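Local coordinates for protein endo-beta-1,2-glucanase (Talaromyces funiculosus, PDB 6IMV) that hydrolyses the internal linkages of beta-1,2-glucans as an endo-acting glycoside hydrolase, captured here in complex with sophorose, at residues Thr22-Gln25 / Val26-Asn29; Gln325-Glu328 / Arg329-Cys333; Val396-Ala399 / Trp400-Asn403. All coordinates share one frame; numbering follows the deposited sequence.

Contact 1: residues Thr22-Gln25 / Val26-Asn29; sequences TQEQ and VLQN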
loop_
_atom_site.group_PDB
_atom_site.type_symbol
_atom_site.label_atom_id
_atom_site.label_comp_id
_atom_site.label_asym_id
_atom_site.label_seq_id
_atom_site.Cartn_x
_atom_site.Cartn_y
_atom_site.Cartn_z
ATOM N N THR A 22 -6.616 -2.892 -27.147
ATOM C CA THR A 22 -7.232 -1.566 -27.224
ATOM C C THR A 22 -7.878 -1.250 -25.870
ATOM O O THR A 22 -8.159 -2.156 -25.087
ATOM C CB THR A 22 -8.272 -1.466 -28.351
ATOM O OG1 THR A 22 -9.396 -2.255 -27.981
ATOM C CG2 THR A 22 -7.749 -1.923 -29.695
ATOM N N GLN A 23 -8.136 0.035 -25.618
ATOM C CA GLN A 23 -8.810 0.465 -24.400
ATOM C C GLN A 23 -10.174 -0.227 -24.289
ATOM O O GLN A 23 -10.511 -0.766 -23.231
ATOM C CB GLN A 23 -8.953 1.986 -24.367
ATOM C CG GLN A 23 -9.830 2.470 -23.220
ATOM C CD GLN A 23 -9.568 3.917 -22.897
ATOM O OE1 GLN A 23 -8.451 4.312 -22.575
ATOM N NE2 GLN A 23 -10.600 4.727 -23.018
ATOM N N GLU A 24 -10.947 -0.232 -25.381
ATOM C CA GLU A 24 -12.280 -0.830 -25.369
ATOM C C GLU A 24 -12.184 -2.336 -25.080
ATOM O O GLU A 24 -13.061 -2.899 -24.427
ATOM C CB GLU A 24 -13.028 -0.561 -26.681
ATOM C CG GLU A 24 -14.527 -0.860 -26.616
ATOM C CD GLU A 24 -15.339 -0.273 -25.457
ATOM O OE1 GLU A 24 -16.155 -1.023 -24.893
ATOM O OE2 GLU A 24 -15.192 0.926 -25.122
ATOM N N GLN A 25 -11.124 -2.993 -25.554
ATOM C CA GLN A 25 -10.967 -4.438 -25.312
ATOM C C GLN A 25 -10.719 -4.709 -23.823
ATOM O O GLN A 25 -11.183 -5.717 -23.307
ATOM C CB GLN A 25 -9.866 -5.019 -26.191
ATOM C CG GLN A 25 -10.324 -5.236 -27.626
ATOM C CD GLN A 25 -9.176 -5.536 -28.554
ATOM O OE1 GLN A 25 -8.011 -5.516 -28.160
ATOM N NE2 GLN A 25 -9.499 -5.776 -29.817
ATOM N N VAL A 26 -10.018 -3.796 -23.134
ATOM C CA VAL A 26 -9.837 -3.904 -21.684
ATOM C C VAL A 26 -11.221 -3.885 -21.011
ATOM O O VAL A 26 -11.510 -4.717 -20.167
ATOM C CB VAL A 26 -8.906 -2.802 -21.136
ATOM C CG1 VAL A 26 -8.853 -2.785 -19.613
ATOM C CG2 VAL A 26 -7.502 -2.933 -21.708
ATOM N N LEU A 27 -12.082 -2.948 -21.415
ATOM C CA LEU A 27 -13.407 -2.791 -20.807
ATOM C C LEU A 27 -14.330 -3.969 -21.149
ATOM O O LEU A 27 -15.188 -4.322 -20.359
ATOM C CB LEU A 27 -14.023 -1.468 -21.268
ATOM C CG LEU A 27 -13.278 -0.212 -20.828
ATOM C CD1 LEU A 27 -13.986 1.028 -21.360
ATOM C CD2 LEU A 27 -13.148 -0.168 -19.305
ATOM N N GLN A 28 -14.166 -4.557 -22.336
ATOM C CA GLN A 28 -14.986 -5.700 -22.775
ATOM C C GLN A 28 -14.627 -6.964 -21.984
ATOM O O GLN A 28 -15.477 -7.803 -21.800
ATOM C CB GLN A 28 -14.800 -5.977 -24.266
ATOM C CG GLN A 28 -15.586 -5.025 -25.156
ATOM C CD GLN A 28 -15.065 -4.979 -26.571
ATOM O OE1 GLN A 28 -14.156 -5.715 -26.959
ATOM N NE2 GLN A 28 -15.644 -4.092 -27.357
ATOM N N ASN A 29 -13.367 -7.096 -21.555
ATOM C CA ASN A 29 -12.929 -8.282 -20.810
ATOM C C ASN A 29 -11.817 -7.907 -19.834
ATOM O O ASN A 29 -10.660 -8.242 -20.048
ATOM C CB ASN A 29 -12.479 -9.407 -21.746
ATOM C CG ASN A 29 -12.322 -10.740 -21.036
ATOM O OD1 ASN A 29 -12.394 -10.821 -19.803
ATOM N ND2 ASN A 29 -12.103 -11.793 -21.813
#
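A capping box opens helix 23-28, the first helix of the chain, and one turn along it Glu24 meets Gln28. Thr22 is the N-cap. Its OG1 accepts a bond from Gln25 N at 3.1 Å. Gln25 answers with its own side chain: Gln25 OE1 accepts from Thr22 N, also at 3.1 Å and nearly straight (172°). Thr22 N lies above the plane of this amide, not on a lone pair. The Gln25 side chain leaves with CG beside the backbone N (chi1 -78°), and this brings the amide back to the start of the helix. The backbone turns follow in order. Val26 N donates to Thr22 O, Leu27 N to Gln23 O, Gln28 N to Glu24 O and Asn29 N to Gln25 O.

Most of this turn is surface. Val26 is its buried residue and packs on Met398 and Arg402 of helix 394-405. Gln23 and Leu27 touch Leu488. At the far end Asn29 caps the next helix through OD1, which accepts from Lys32 N.

The Gln28 side chain runs across that of Glu24, roughly perpendicular, with its amide well turned from the carboxylate plane. Gln28 NE2 lies 3.5 Å from Glu24 CG, and Gln28 CG sits 3.4 Å from Glu24 O. The Glu24 chain bends at chi2 (50°), and Glu24 OE2 stops 4.0 Å from Leu27 CD1.

Contact 2: residues Gln325-Glu328 / Arg329-Cys333; sequences QNAE and RARTC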
loop_
_atom_site.group_PDB
_atom_site.type_symbol
_atom_site.label_atom_id
_atom_site.label_comp_id
_atom_site.label_asym_id
_atom_site.label_seq_id
_atom_site.Cartn_x
_atom_site.Cartn_y
_atom_site.Cartn_z
ATOM N N GLN A 325 -16.315 5.874 -3.345
ATOM C CA GLN A 325 -16.672 5.754 -4.755
ATOM C C GLN A 325 -16.579 7.145 -5.407
ATOM O O GLN A 325 -16.034 7.298 -6.488
ATOM C CB GLN A 325 -18.056 5.124 -4.943
ATOM C CG GLN A 325 -18.333 4.730 -6.391
ATOM C CD GLN A 325 -19.538 3.838 -6.592
ATOM O OE1 GLN A 325 -20.344 3.628 -5.703
ATOM N NE2 GLN A 325 -19.691 3.329 -7.797
ATOM N N ASN A 326 -17.119 8.164 -4.731
ATOM C CA ASN A 326 -17.035 9.546 -5.204
ATOM C C ASN A 326 -15.568 9.933 -5.454
ATOM O O ASN A 326 -15.277 10.622 -6.419
ATOM C CB ASN A 326 -17.701 10.515 -4.225
ATOM C CG ASN A 326 -19.178 10.734 -4.485
ATOM O OD1 ASN A 326 -19.813 9.988 -5.232
ATOM N ND2 ASN A 326 -19.727 11.777 -3.875
ATOM N N ALA A 327 -14.652 9.486 -4.583
ATOM C CA ALA A 327 -13.230 9.815 -4.720
ATOM C C ALA A 327 -12.739 9.428 -6.117
ATOM O O ALA A 327 -11.907 10.131 -6.693
ATOM C CB ALA A 327 -12.410 9.128 -3.651
ATOM N N GLU A 328 -13.235 8.301 -6.641
ATOM C CA GLU A 328 -12.771 7.749 -7.915
ATOM C C GLU A 328 -13.464 8.442 -9.086
ATOM O O GLU A 328 -12.907 8.493 -10.168
ATOM C CB GLU A 328 -12.950 6.229 -7.936
ATOM C CG GLU A 328 -12.193 5.547 -6.809
ATOM C CD GLU A 328 -10.780 6.072 -6.598
ATOM O OE1 GLU A 328 -10.024 6.161 -7.600
ATOM O OE2 GLU A 328 -10.444 6.404 -5.437
ATOM N N ARG A 329 -14.674 8.964 -8.863
ATOM C CA ARG A 329 -15.316 9.850 -9.829
ATOM C C ARG A 329 -14.433 11.089 -10.017
ATOM O O ARG A 329 -14.147 11.498 -11.137
ATOM C CB ARG A 329 -16.703 10.300 -9.351
ATOM C CG ARG A 329 -17.697 9.172 -9.119
ATOM C CD ARG A 329 -18.997 9.710 -8.558
ATOM N NE ARG A 329 -19.687 8.717 -7.757
ATOM C CZ ARG A 329 -20.409 7.727 -8.257
ATOM N NH1 ARG A 329 -20.505 7.581 -9.570
ATOM N NH2 ARG A 329 -21.027 6.894 -7.437
ATOM N N ALA A 330 -14.001 11.664 -8.885
ATOM C CA ALA A 330 -13.164 12.847 -8.879
ATOM C C ALA A 330 -11.783 12.537 -9.473
ATOM O O ALA A 330 -11.257 13.318 -10.280
ATOM C CB ALA A 330 -13.059 13.377 -7.470
ATOM N N ARG A 331 -11.200 11.392 -9.099
ATOM C CA ARG A 331 -9.802 11.097 -9.467
ATOM C C ARG A 331 -9.708 10.884 -10.982
ATOM O O ARG A 331 -8.811 11.449 -11.634
ATOM C CB ARG A 331 -9.257 9.887 -8.694
ATOM C CG ARG A 331 -7.738 9.832 -8.580
ATOM C CD ARG A 331 -7.212 8.505 -8.035
ATOM N NE ARG A 331 -7.861 8.065 -6.804
ATOM C CZ ARG A 331 -7.656 8.595 -5.599
ATOM N NH1 ARG A 331 -6.741 9.537 -5.425
ATOM N NH2 ARG A 331 -8.400 8.200 -4.576
ATOM N N THR A 332 -10.598 10.043 -11.529
ATOM C CA THR A 332 -10.588 9.747 -12.965
ATOM C C THR A 332 -10.948 11.007 -13.771
ATOM O O THR A 332 -10.247 11.369 -14.705
ATOM C CB THR A 332 -11.496 8.555 -13.313
ATOM O OG1 THR A 332 -12.850 8.800 -12.929
ATOM C CG2 THR A 332 -11.035 7.269 -12.666
ATOM N N CYS A 333 -12.040 11.679 -13.399
ATOM C CA CYS A 333 -12.558 12.796 -14.197
ATOM C C CYS A 333 -11.661 14.031 -14.050
ATOM O O CYS A 333 -11.569 14.815 -14.995
ATOM C CB CYS A 333 -14.016 13.086 -13.854
ATOM S SG CYS A 333 -15.098 11.693 -14.272
#
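Glu328 and Arg331 form a salt bridge one turn apart on helix 318-337. Arg331 grips the carboxylate side-on. Arg331 NE donates to Glu328 OE1 at 3.0 Å and Arg331 NH2 to Glu328 OE2 at 2.9 Å. Both oxygens are met on the syn side, and the two flat groups are nearly coplanar, 24° apart. Bends at chi3 of Arg331 (-50°) and chi2 of Glu328 bring the two ends together, and the side chains lie alongside each other. Glu328 OE1 also bonds Thr389 OG1 of helix 387-392, which helps fix the carboxylate.

Arg329, extended from CG to NE, leaves the helix at roughly a right angle to Arg331. Arg329 NE donates to Asn326 OD1 at 2.8 Å, while Gln325 CG lies over one guanidinium face, 3.6 Å from Arg329 NH2. NH1 reaches Val484 O. Without the guanidinium and its charge, as with an alanine here, Asn326 OD1 and Val484 O would probably lose these donors and the Gln325 side chain its flat neighbour.

Thr332 turns OG1 back to its own helix (chi1 59°), where it donates to Glu328 O at 2.8 Å. Thr332 N shares that acceptor, and OG1 also accepts from Cys487 N. Side-chain bonds from i to i+3, and a threonine hydroxyl bonded to the i-4 carbonyl, are both familiar in alpha-helices. Here they lie on buried helix 318-337, which the Cys333-Cys487 disulfide ties to the C-terminal part of the chain.

Contact 3: residues Val396-Ala399 / Trp400-Asn403; sequences VGMA and WWRN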
loop_
_atom_site.group_PDB
_atom_site.type_symbol
_atom_site.label_atom_id
_atom_site.label_comp_id
_atom_site.label_asym_id
_atom_site.label_seq_id
_atom_site.Cartn_x
_atom_site.Cartn_y
_atom_site.Cartn_z
ATOM N N VAL A 396 -12.251 0.098 -15.532
ATOM C CA VAL A 396 -11.841 1.489 -15.580
ATOM C C VAL A 396 -10.422 1.599 -14.997
ATOM O O VAL A 396 -9.555 2.207 -15.619
ATOM C CB VAL A 396 -12.850 2.410 -14.867
ATOM C CG1 VAL A 396 -12.302 3.813 -14.698
ATOM C CG2 VAL A 396 -14.186 2.456 -15.597
ATOM N N GLY A 397 -10.201 0.971 -13.834
ATOM C CA GLY A 397 -8.881 0.896 -13.209
ATOM C C GLY A 397 -7.806 0.470 -14.196
ATOM O O GLY A 397 -6.776 1.139 -14.363
ATOM N N MET A 398 -8.066 -0.644 -14.879
ATOM C CA MET A 398 -7.104 -1.247 -15.805
ATOM C C MET A 398 -6.973 -0.425 -17.097
ATOM O O MET A 398 -5.913 -0.446 -17.718
ATOM C CB MET A 398 -7.497 -2.684 -16.137
ATOM C CG MET A 398 -7.202 -3.650 -15.009
ATOM S SD MET A 398 -5.444 -3.665 -14.584
ATOM C CE MET A 398 -5.484 -2.671 -13.095
ATOM N N ALA A 399 -8.027 0.297 -17.494
ATOM C CA ALA A 399 -7.934 1.205 -18.645
ATOM C C ALA A 399 -6.907 2.309 -18.342
ATOM O O ALA A 399 -6.053 2.624 -19.193
ATOM C CB ALA A 399 -9.284 1.786 -18.998
ATOM N N TRP A 400 -6.981 2.876 -17.133
ATOM C CA TRP A 400 -6.055 3.920 -16.717
ATOM C C TRP A 400 -4.637 3.360 -16.596
ATOM O O TRP A 400 -3.672 3.984 -17.047
ATOM C CB TRP A 400 -6.528 4.578 -15.421
ATOM C CG TRP A 400 -7.604 5.585 -15.664
ATOM C CD1 TRP A 400 -8.950 5.404 -15.527
ATOM C CD2 TRP A 400 -7.426 6.941 -16.103
ATOM N NE1 TRP A 400 -9.615 6.545 -15.861
ATOM C CE2 TRP A 400 -8.711 7.504 -16.218
ATOM C CE3 TRP A 400 -6.316 7.721 -16.434
ATOM C CZ2 TRP A 400 -8.908 8.823 -16.618
ATOM C CZ3 TRP A 400 -6.509 9.022 -16.841
ATOM C CH2 TRP A 400 -7.789 9.564 -16.929
ATOM N N TRP A 401 -4.527 2.164 -16.006
ATOM C CA TRP A 401 -3.276 1.432 -15.884
ATOM C C TRP A 401 -2.633 1.246 -17.271
ATOM O O TRP A 401 -1.457 1.556 -17.465
ATOM C CB TRP A 401 -3.527 0.089 -15.190
ATOM C CG TRP A 401 -2.291 -0.643 -14.770
ATOM C CD1 TRP A 401 -1.711 -0.635 -13.533
ATOM C CD2 TRP A 401 -1.502 -1.541 -15.574
ATOM N NE1 TRP A 401 -0.627 -1.470 -13.513
ATOM C CE2 TRP A 401 -0.466 -2.029 -14.753
ATOM C CE3 TRP A 401 -1.559 -1.968 -16.906
ATOM C CZ2 TRP A 401 0.502 -2.914 -15.226
ATOM C CZ3 TRP A 401 -0.609 -2.854 -17.366
ATOM C CH2 TRP A 401 0.408 -3.318 -16.538
ATOM N N ARG A 402 -3.419 0.738 -18.224
ATOM C CA ARG A 402 -2.974 0.479 -19.588
ATOM C C ARG A 402 -2.446 1.777 -20.213
ATOM O O ARG A 402 -1.352 1.799 -20.800
ATOM C CB ARG A 402 -4.114 -0.101 -20.433
ATOM C CG ARG A 402 -3.779 -0.239 -21.912
ATOM C CD ARG A 402 -4.926 -0.765 -22.756
ATOM N NE ARG A 402 -4.682 -0.566 -24.178
ATOM C CZ ARG A 402 -4.686 0.613 -24.798
ATOM N NH1 ARG A 402 -5.108 1.697 -24.171
ATOM N NH2 ARG A 402 -4.235 0.703 -26.043
ATOM N N ASN A 403 -3.233 2.850 -20.089
ATOM C CA ASN A 403 -2.915 4.152 -20.686
ATOM C C ASN A 403 -1.504 4.601 -20.270
ATOM O O ASN A 403 -0.702 5.038 -21.105
ATOM C CB ASN A 403 -3.965 5.216 -20.348
ATOM C CG ASN A 403 -3.956 6.362 -21.338
ATOM O OD1 ASN A 403 -4.341 6.185 -22.485
ATOM N ND2 ASN A 403 -3.516 7.534 -20.912
HETATM O O HOH W 1 -6.655 2.155 -21.902
#
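Trp400 lies alongside Val396, one turn earlier on helix 394-405, and points the same way. From the backbone its CG leaves beside the N (chi1 -80°), which lays the indole back along the preceding turn. Trp400 CB rests 3.6 Å from Gly397 O. CG comes next, near Val396 O. Trp400 CD1 is closer to that oxygen, 3.3 Å from Val396 O, which stands at the ring edge. Trp400 CD1 also touches Val396 CG1 at 3.8 Å, and this methyl lies at the ring edge, in its plane. Trp400 NE1 is 4.0 Å from Val396 CG1. On the six-membered ring, Trp400 CZ2 lies against Thr332 O of helix 318-337.

Met398 and Trp401 pair on another side of the helix. Met398 bends at chi2 and chi3, and Met398 CE reaches Trp401 CB at 4.0 Å. The sulfur makes an oblique Met-aromatic contact: Met398 SD is 4.8 Å from the centroid of the five-membered ring of Trp401.

A water ties Ala399 to Arg402. The water donates to Ala399 O at 2.8 Å and accepts from Arg402 NH1 at 2.8 Å, in the guanidinium plane. Further polar partners lie outside this helix: Trp400 NE1 donates to Cys487 O, Arg402 NE to Tyr21 O, and Asn403 ND2 bonds Pro341 O and Glu491 O.

The helix is packed on several sides. Met398, Trp401 and Arg402 touch helix 30-41 through Phe33, Ile34 and Val37, with helix 23-28 next to it, and Trp400 packs on Ser335 and Val336 of helix 318-337.

Overall arrangement
Each contact lies within a single helix, and no two share one. Contact 1 is at the surface; contacts 2 and 3 are buried. Contact 3 touches both of the others, and its Val396 CG1 lies 4.2 Å from Thr332 CG2 of contact 2. Contacts 1 and 2 do not touch, with nearest atoms about 10 Å apart. The segment around Cys487 and Leu488 links the set, Cys487 meeting contacts 2 and 3 and Leu488 meeting contacts 1 and 3. Chemistry follows place: a polar cap outside, a buried salt bridge in contact 2, and mainly apolar and aromatic packing in contact 3.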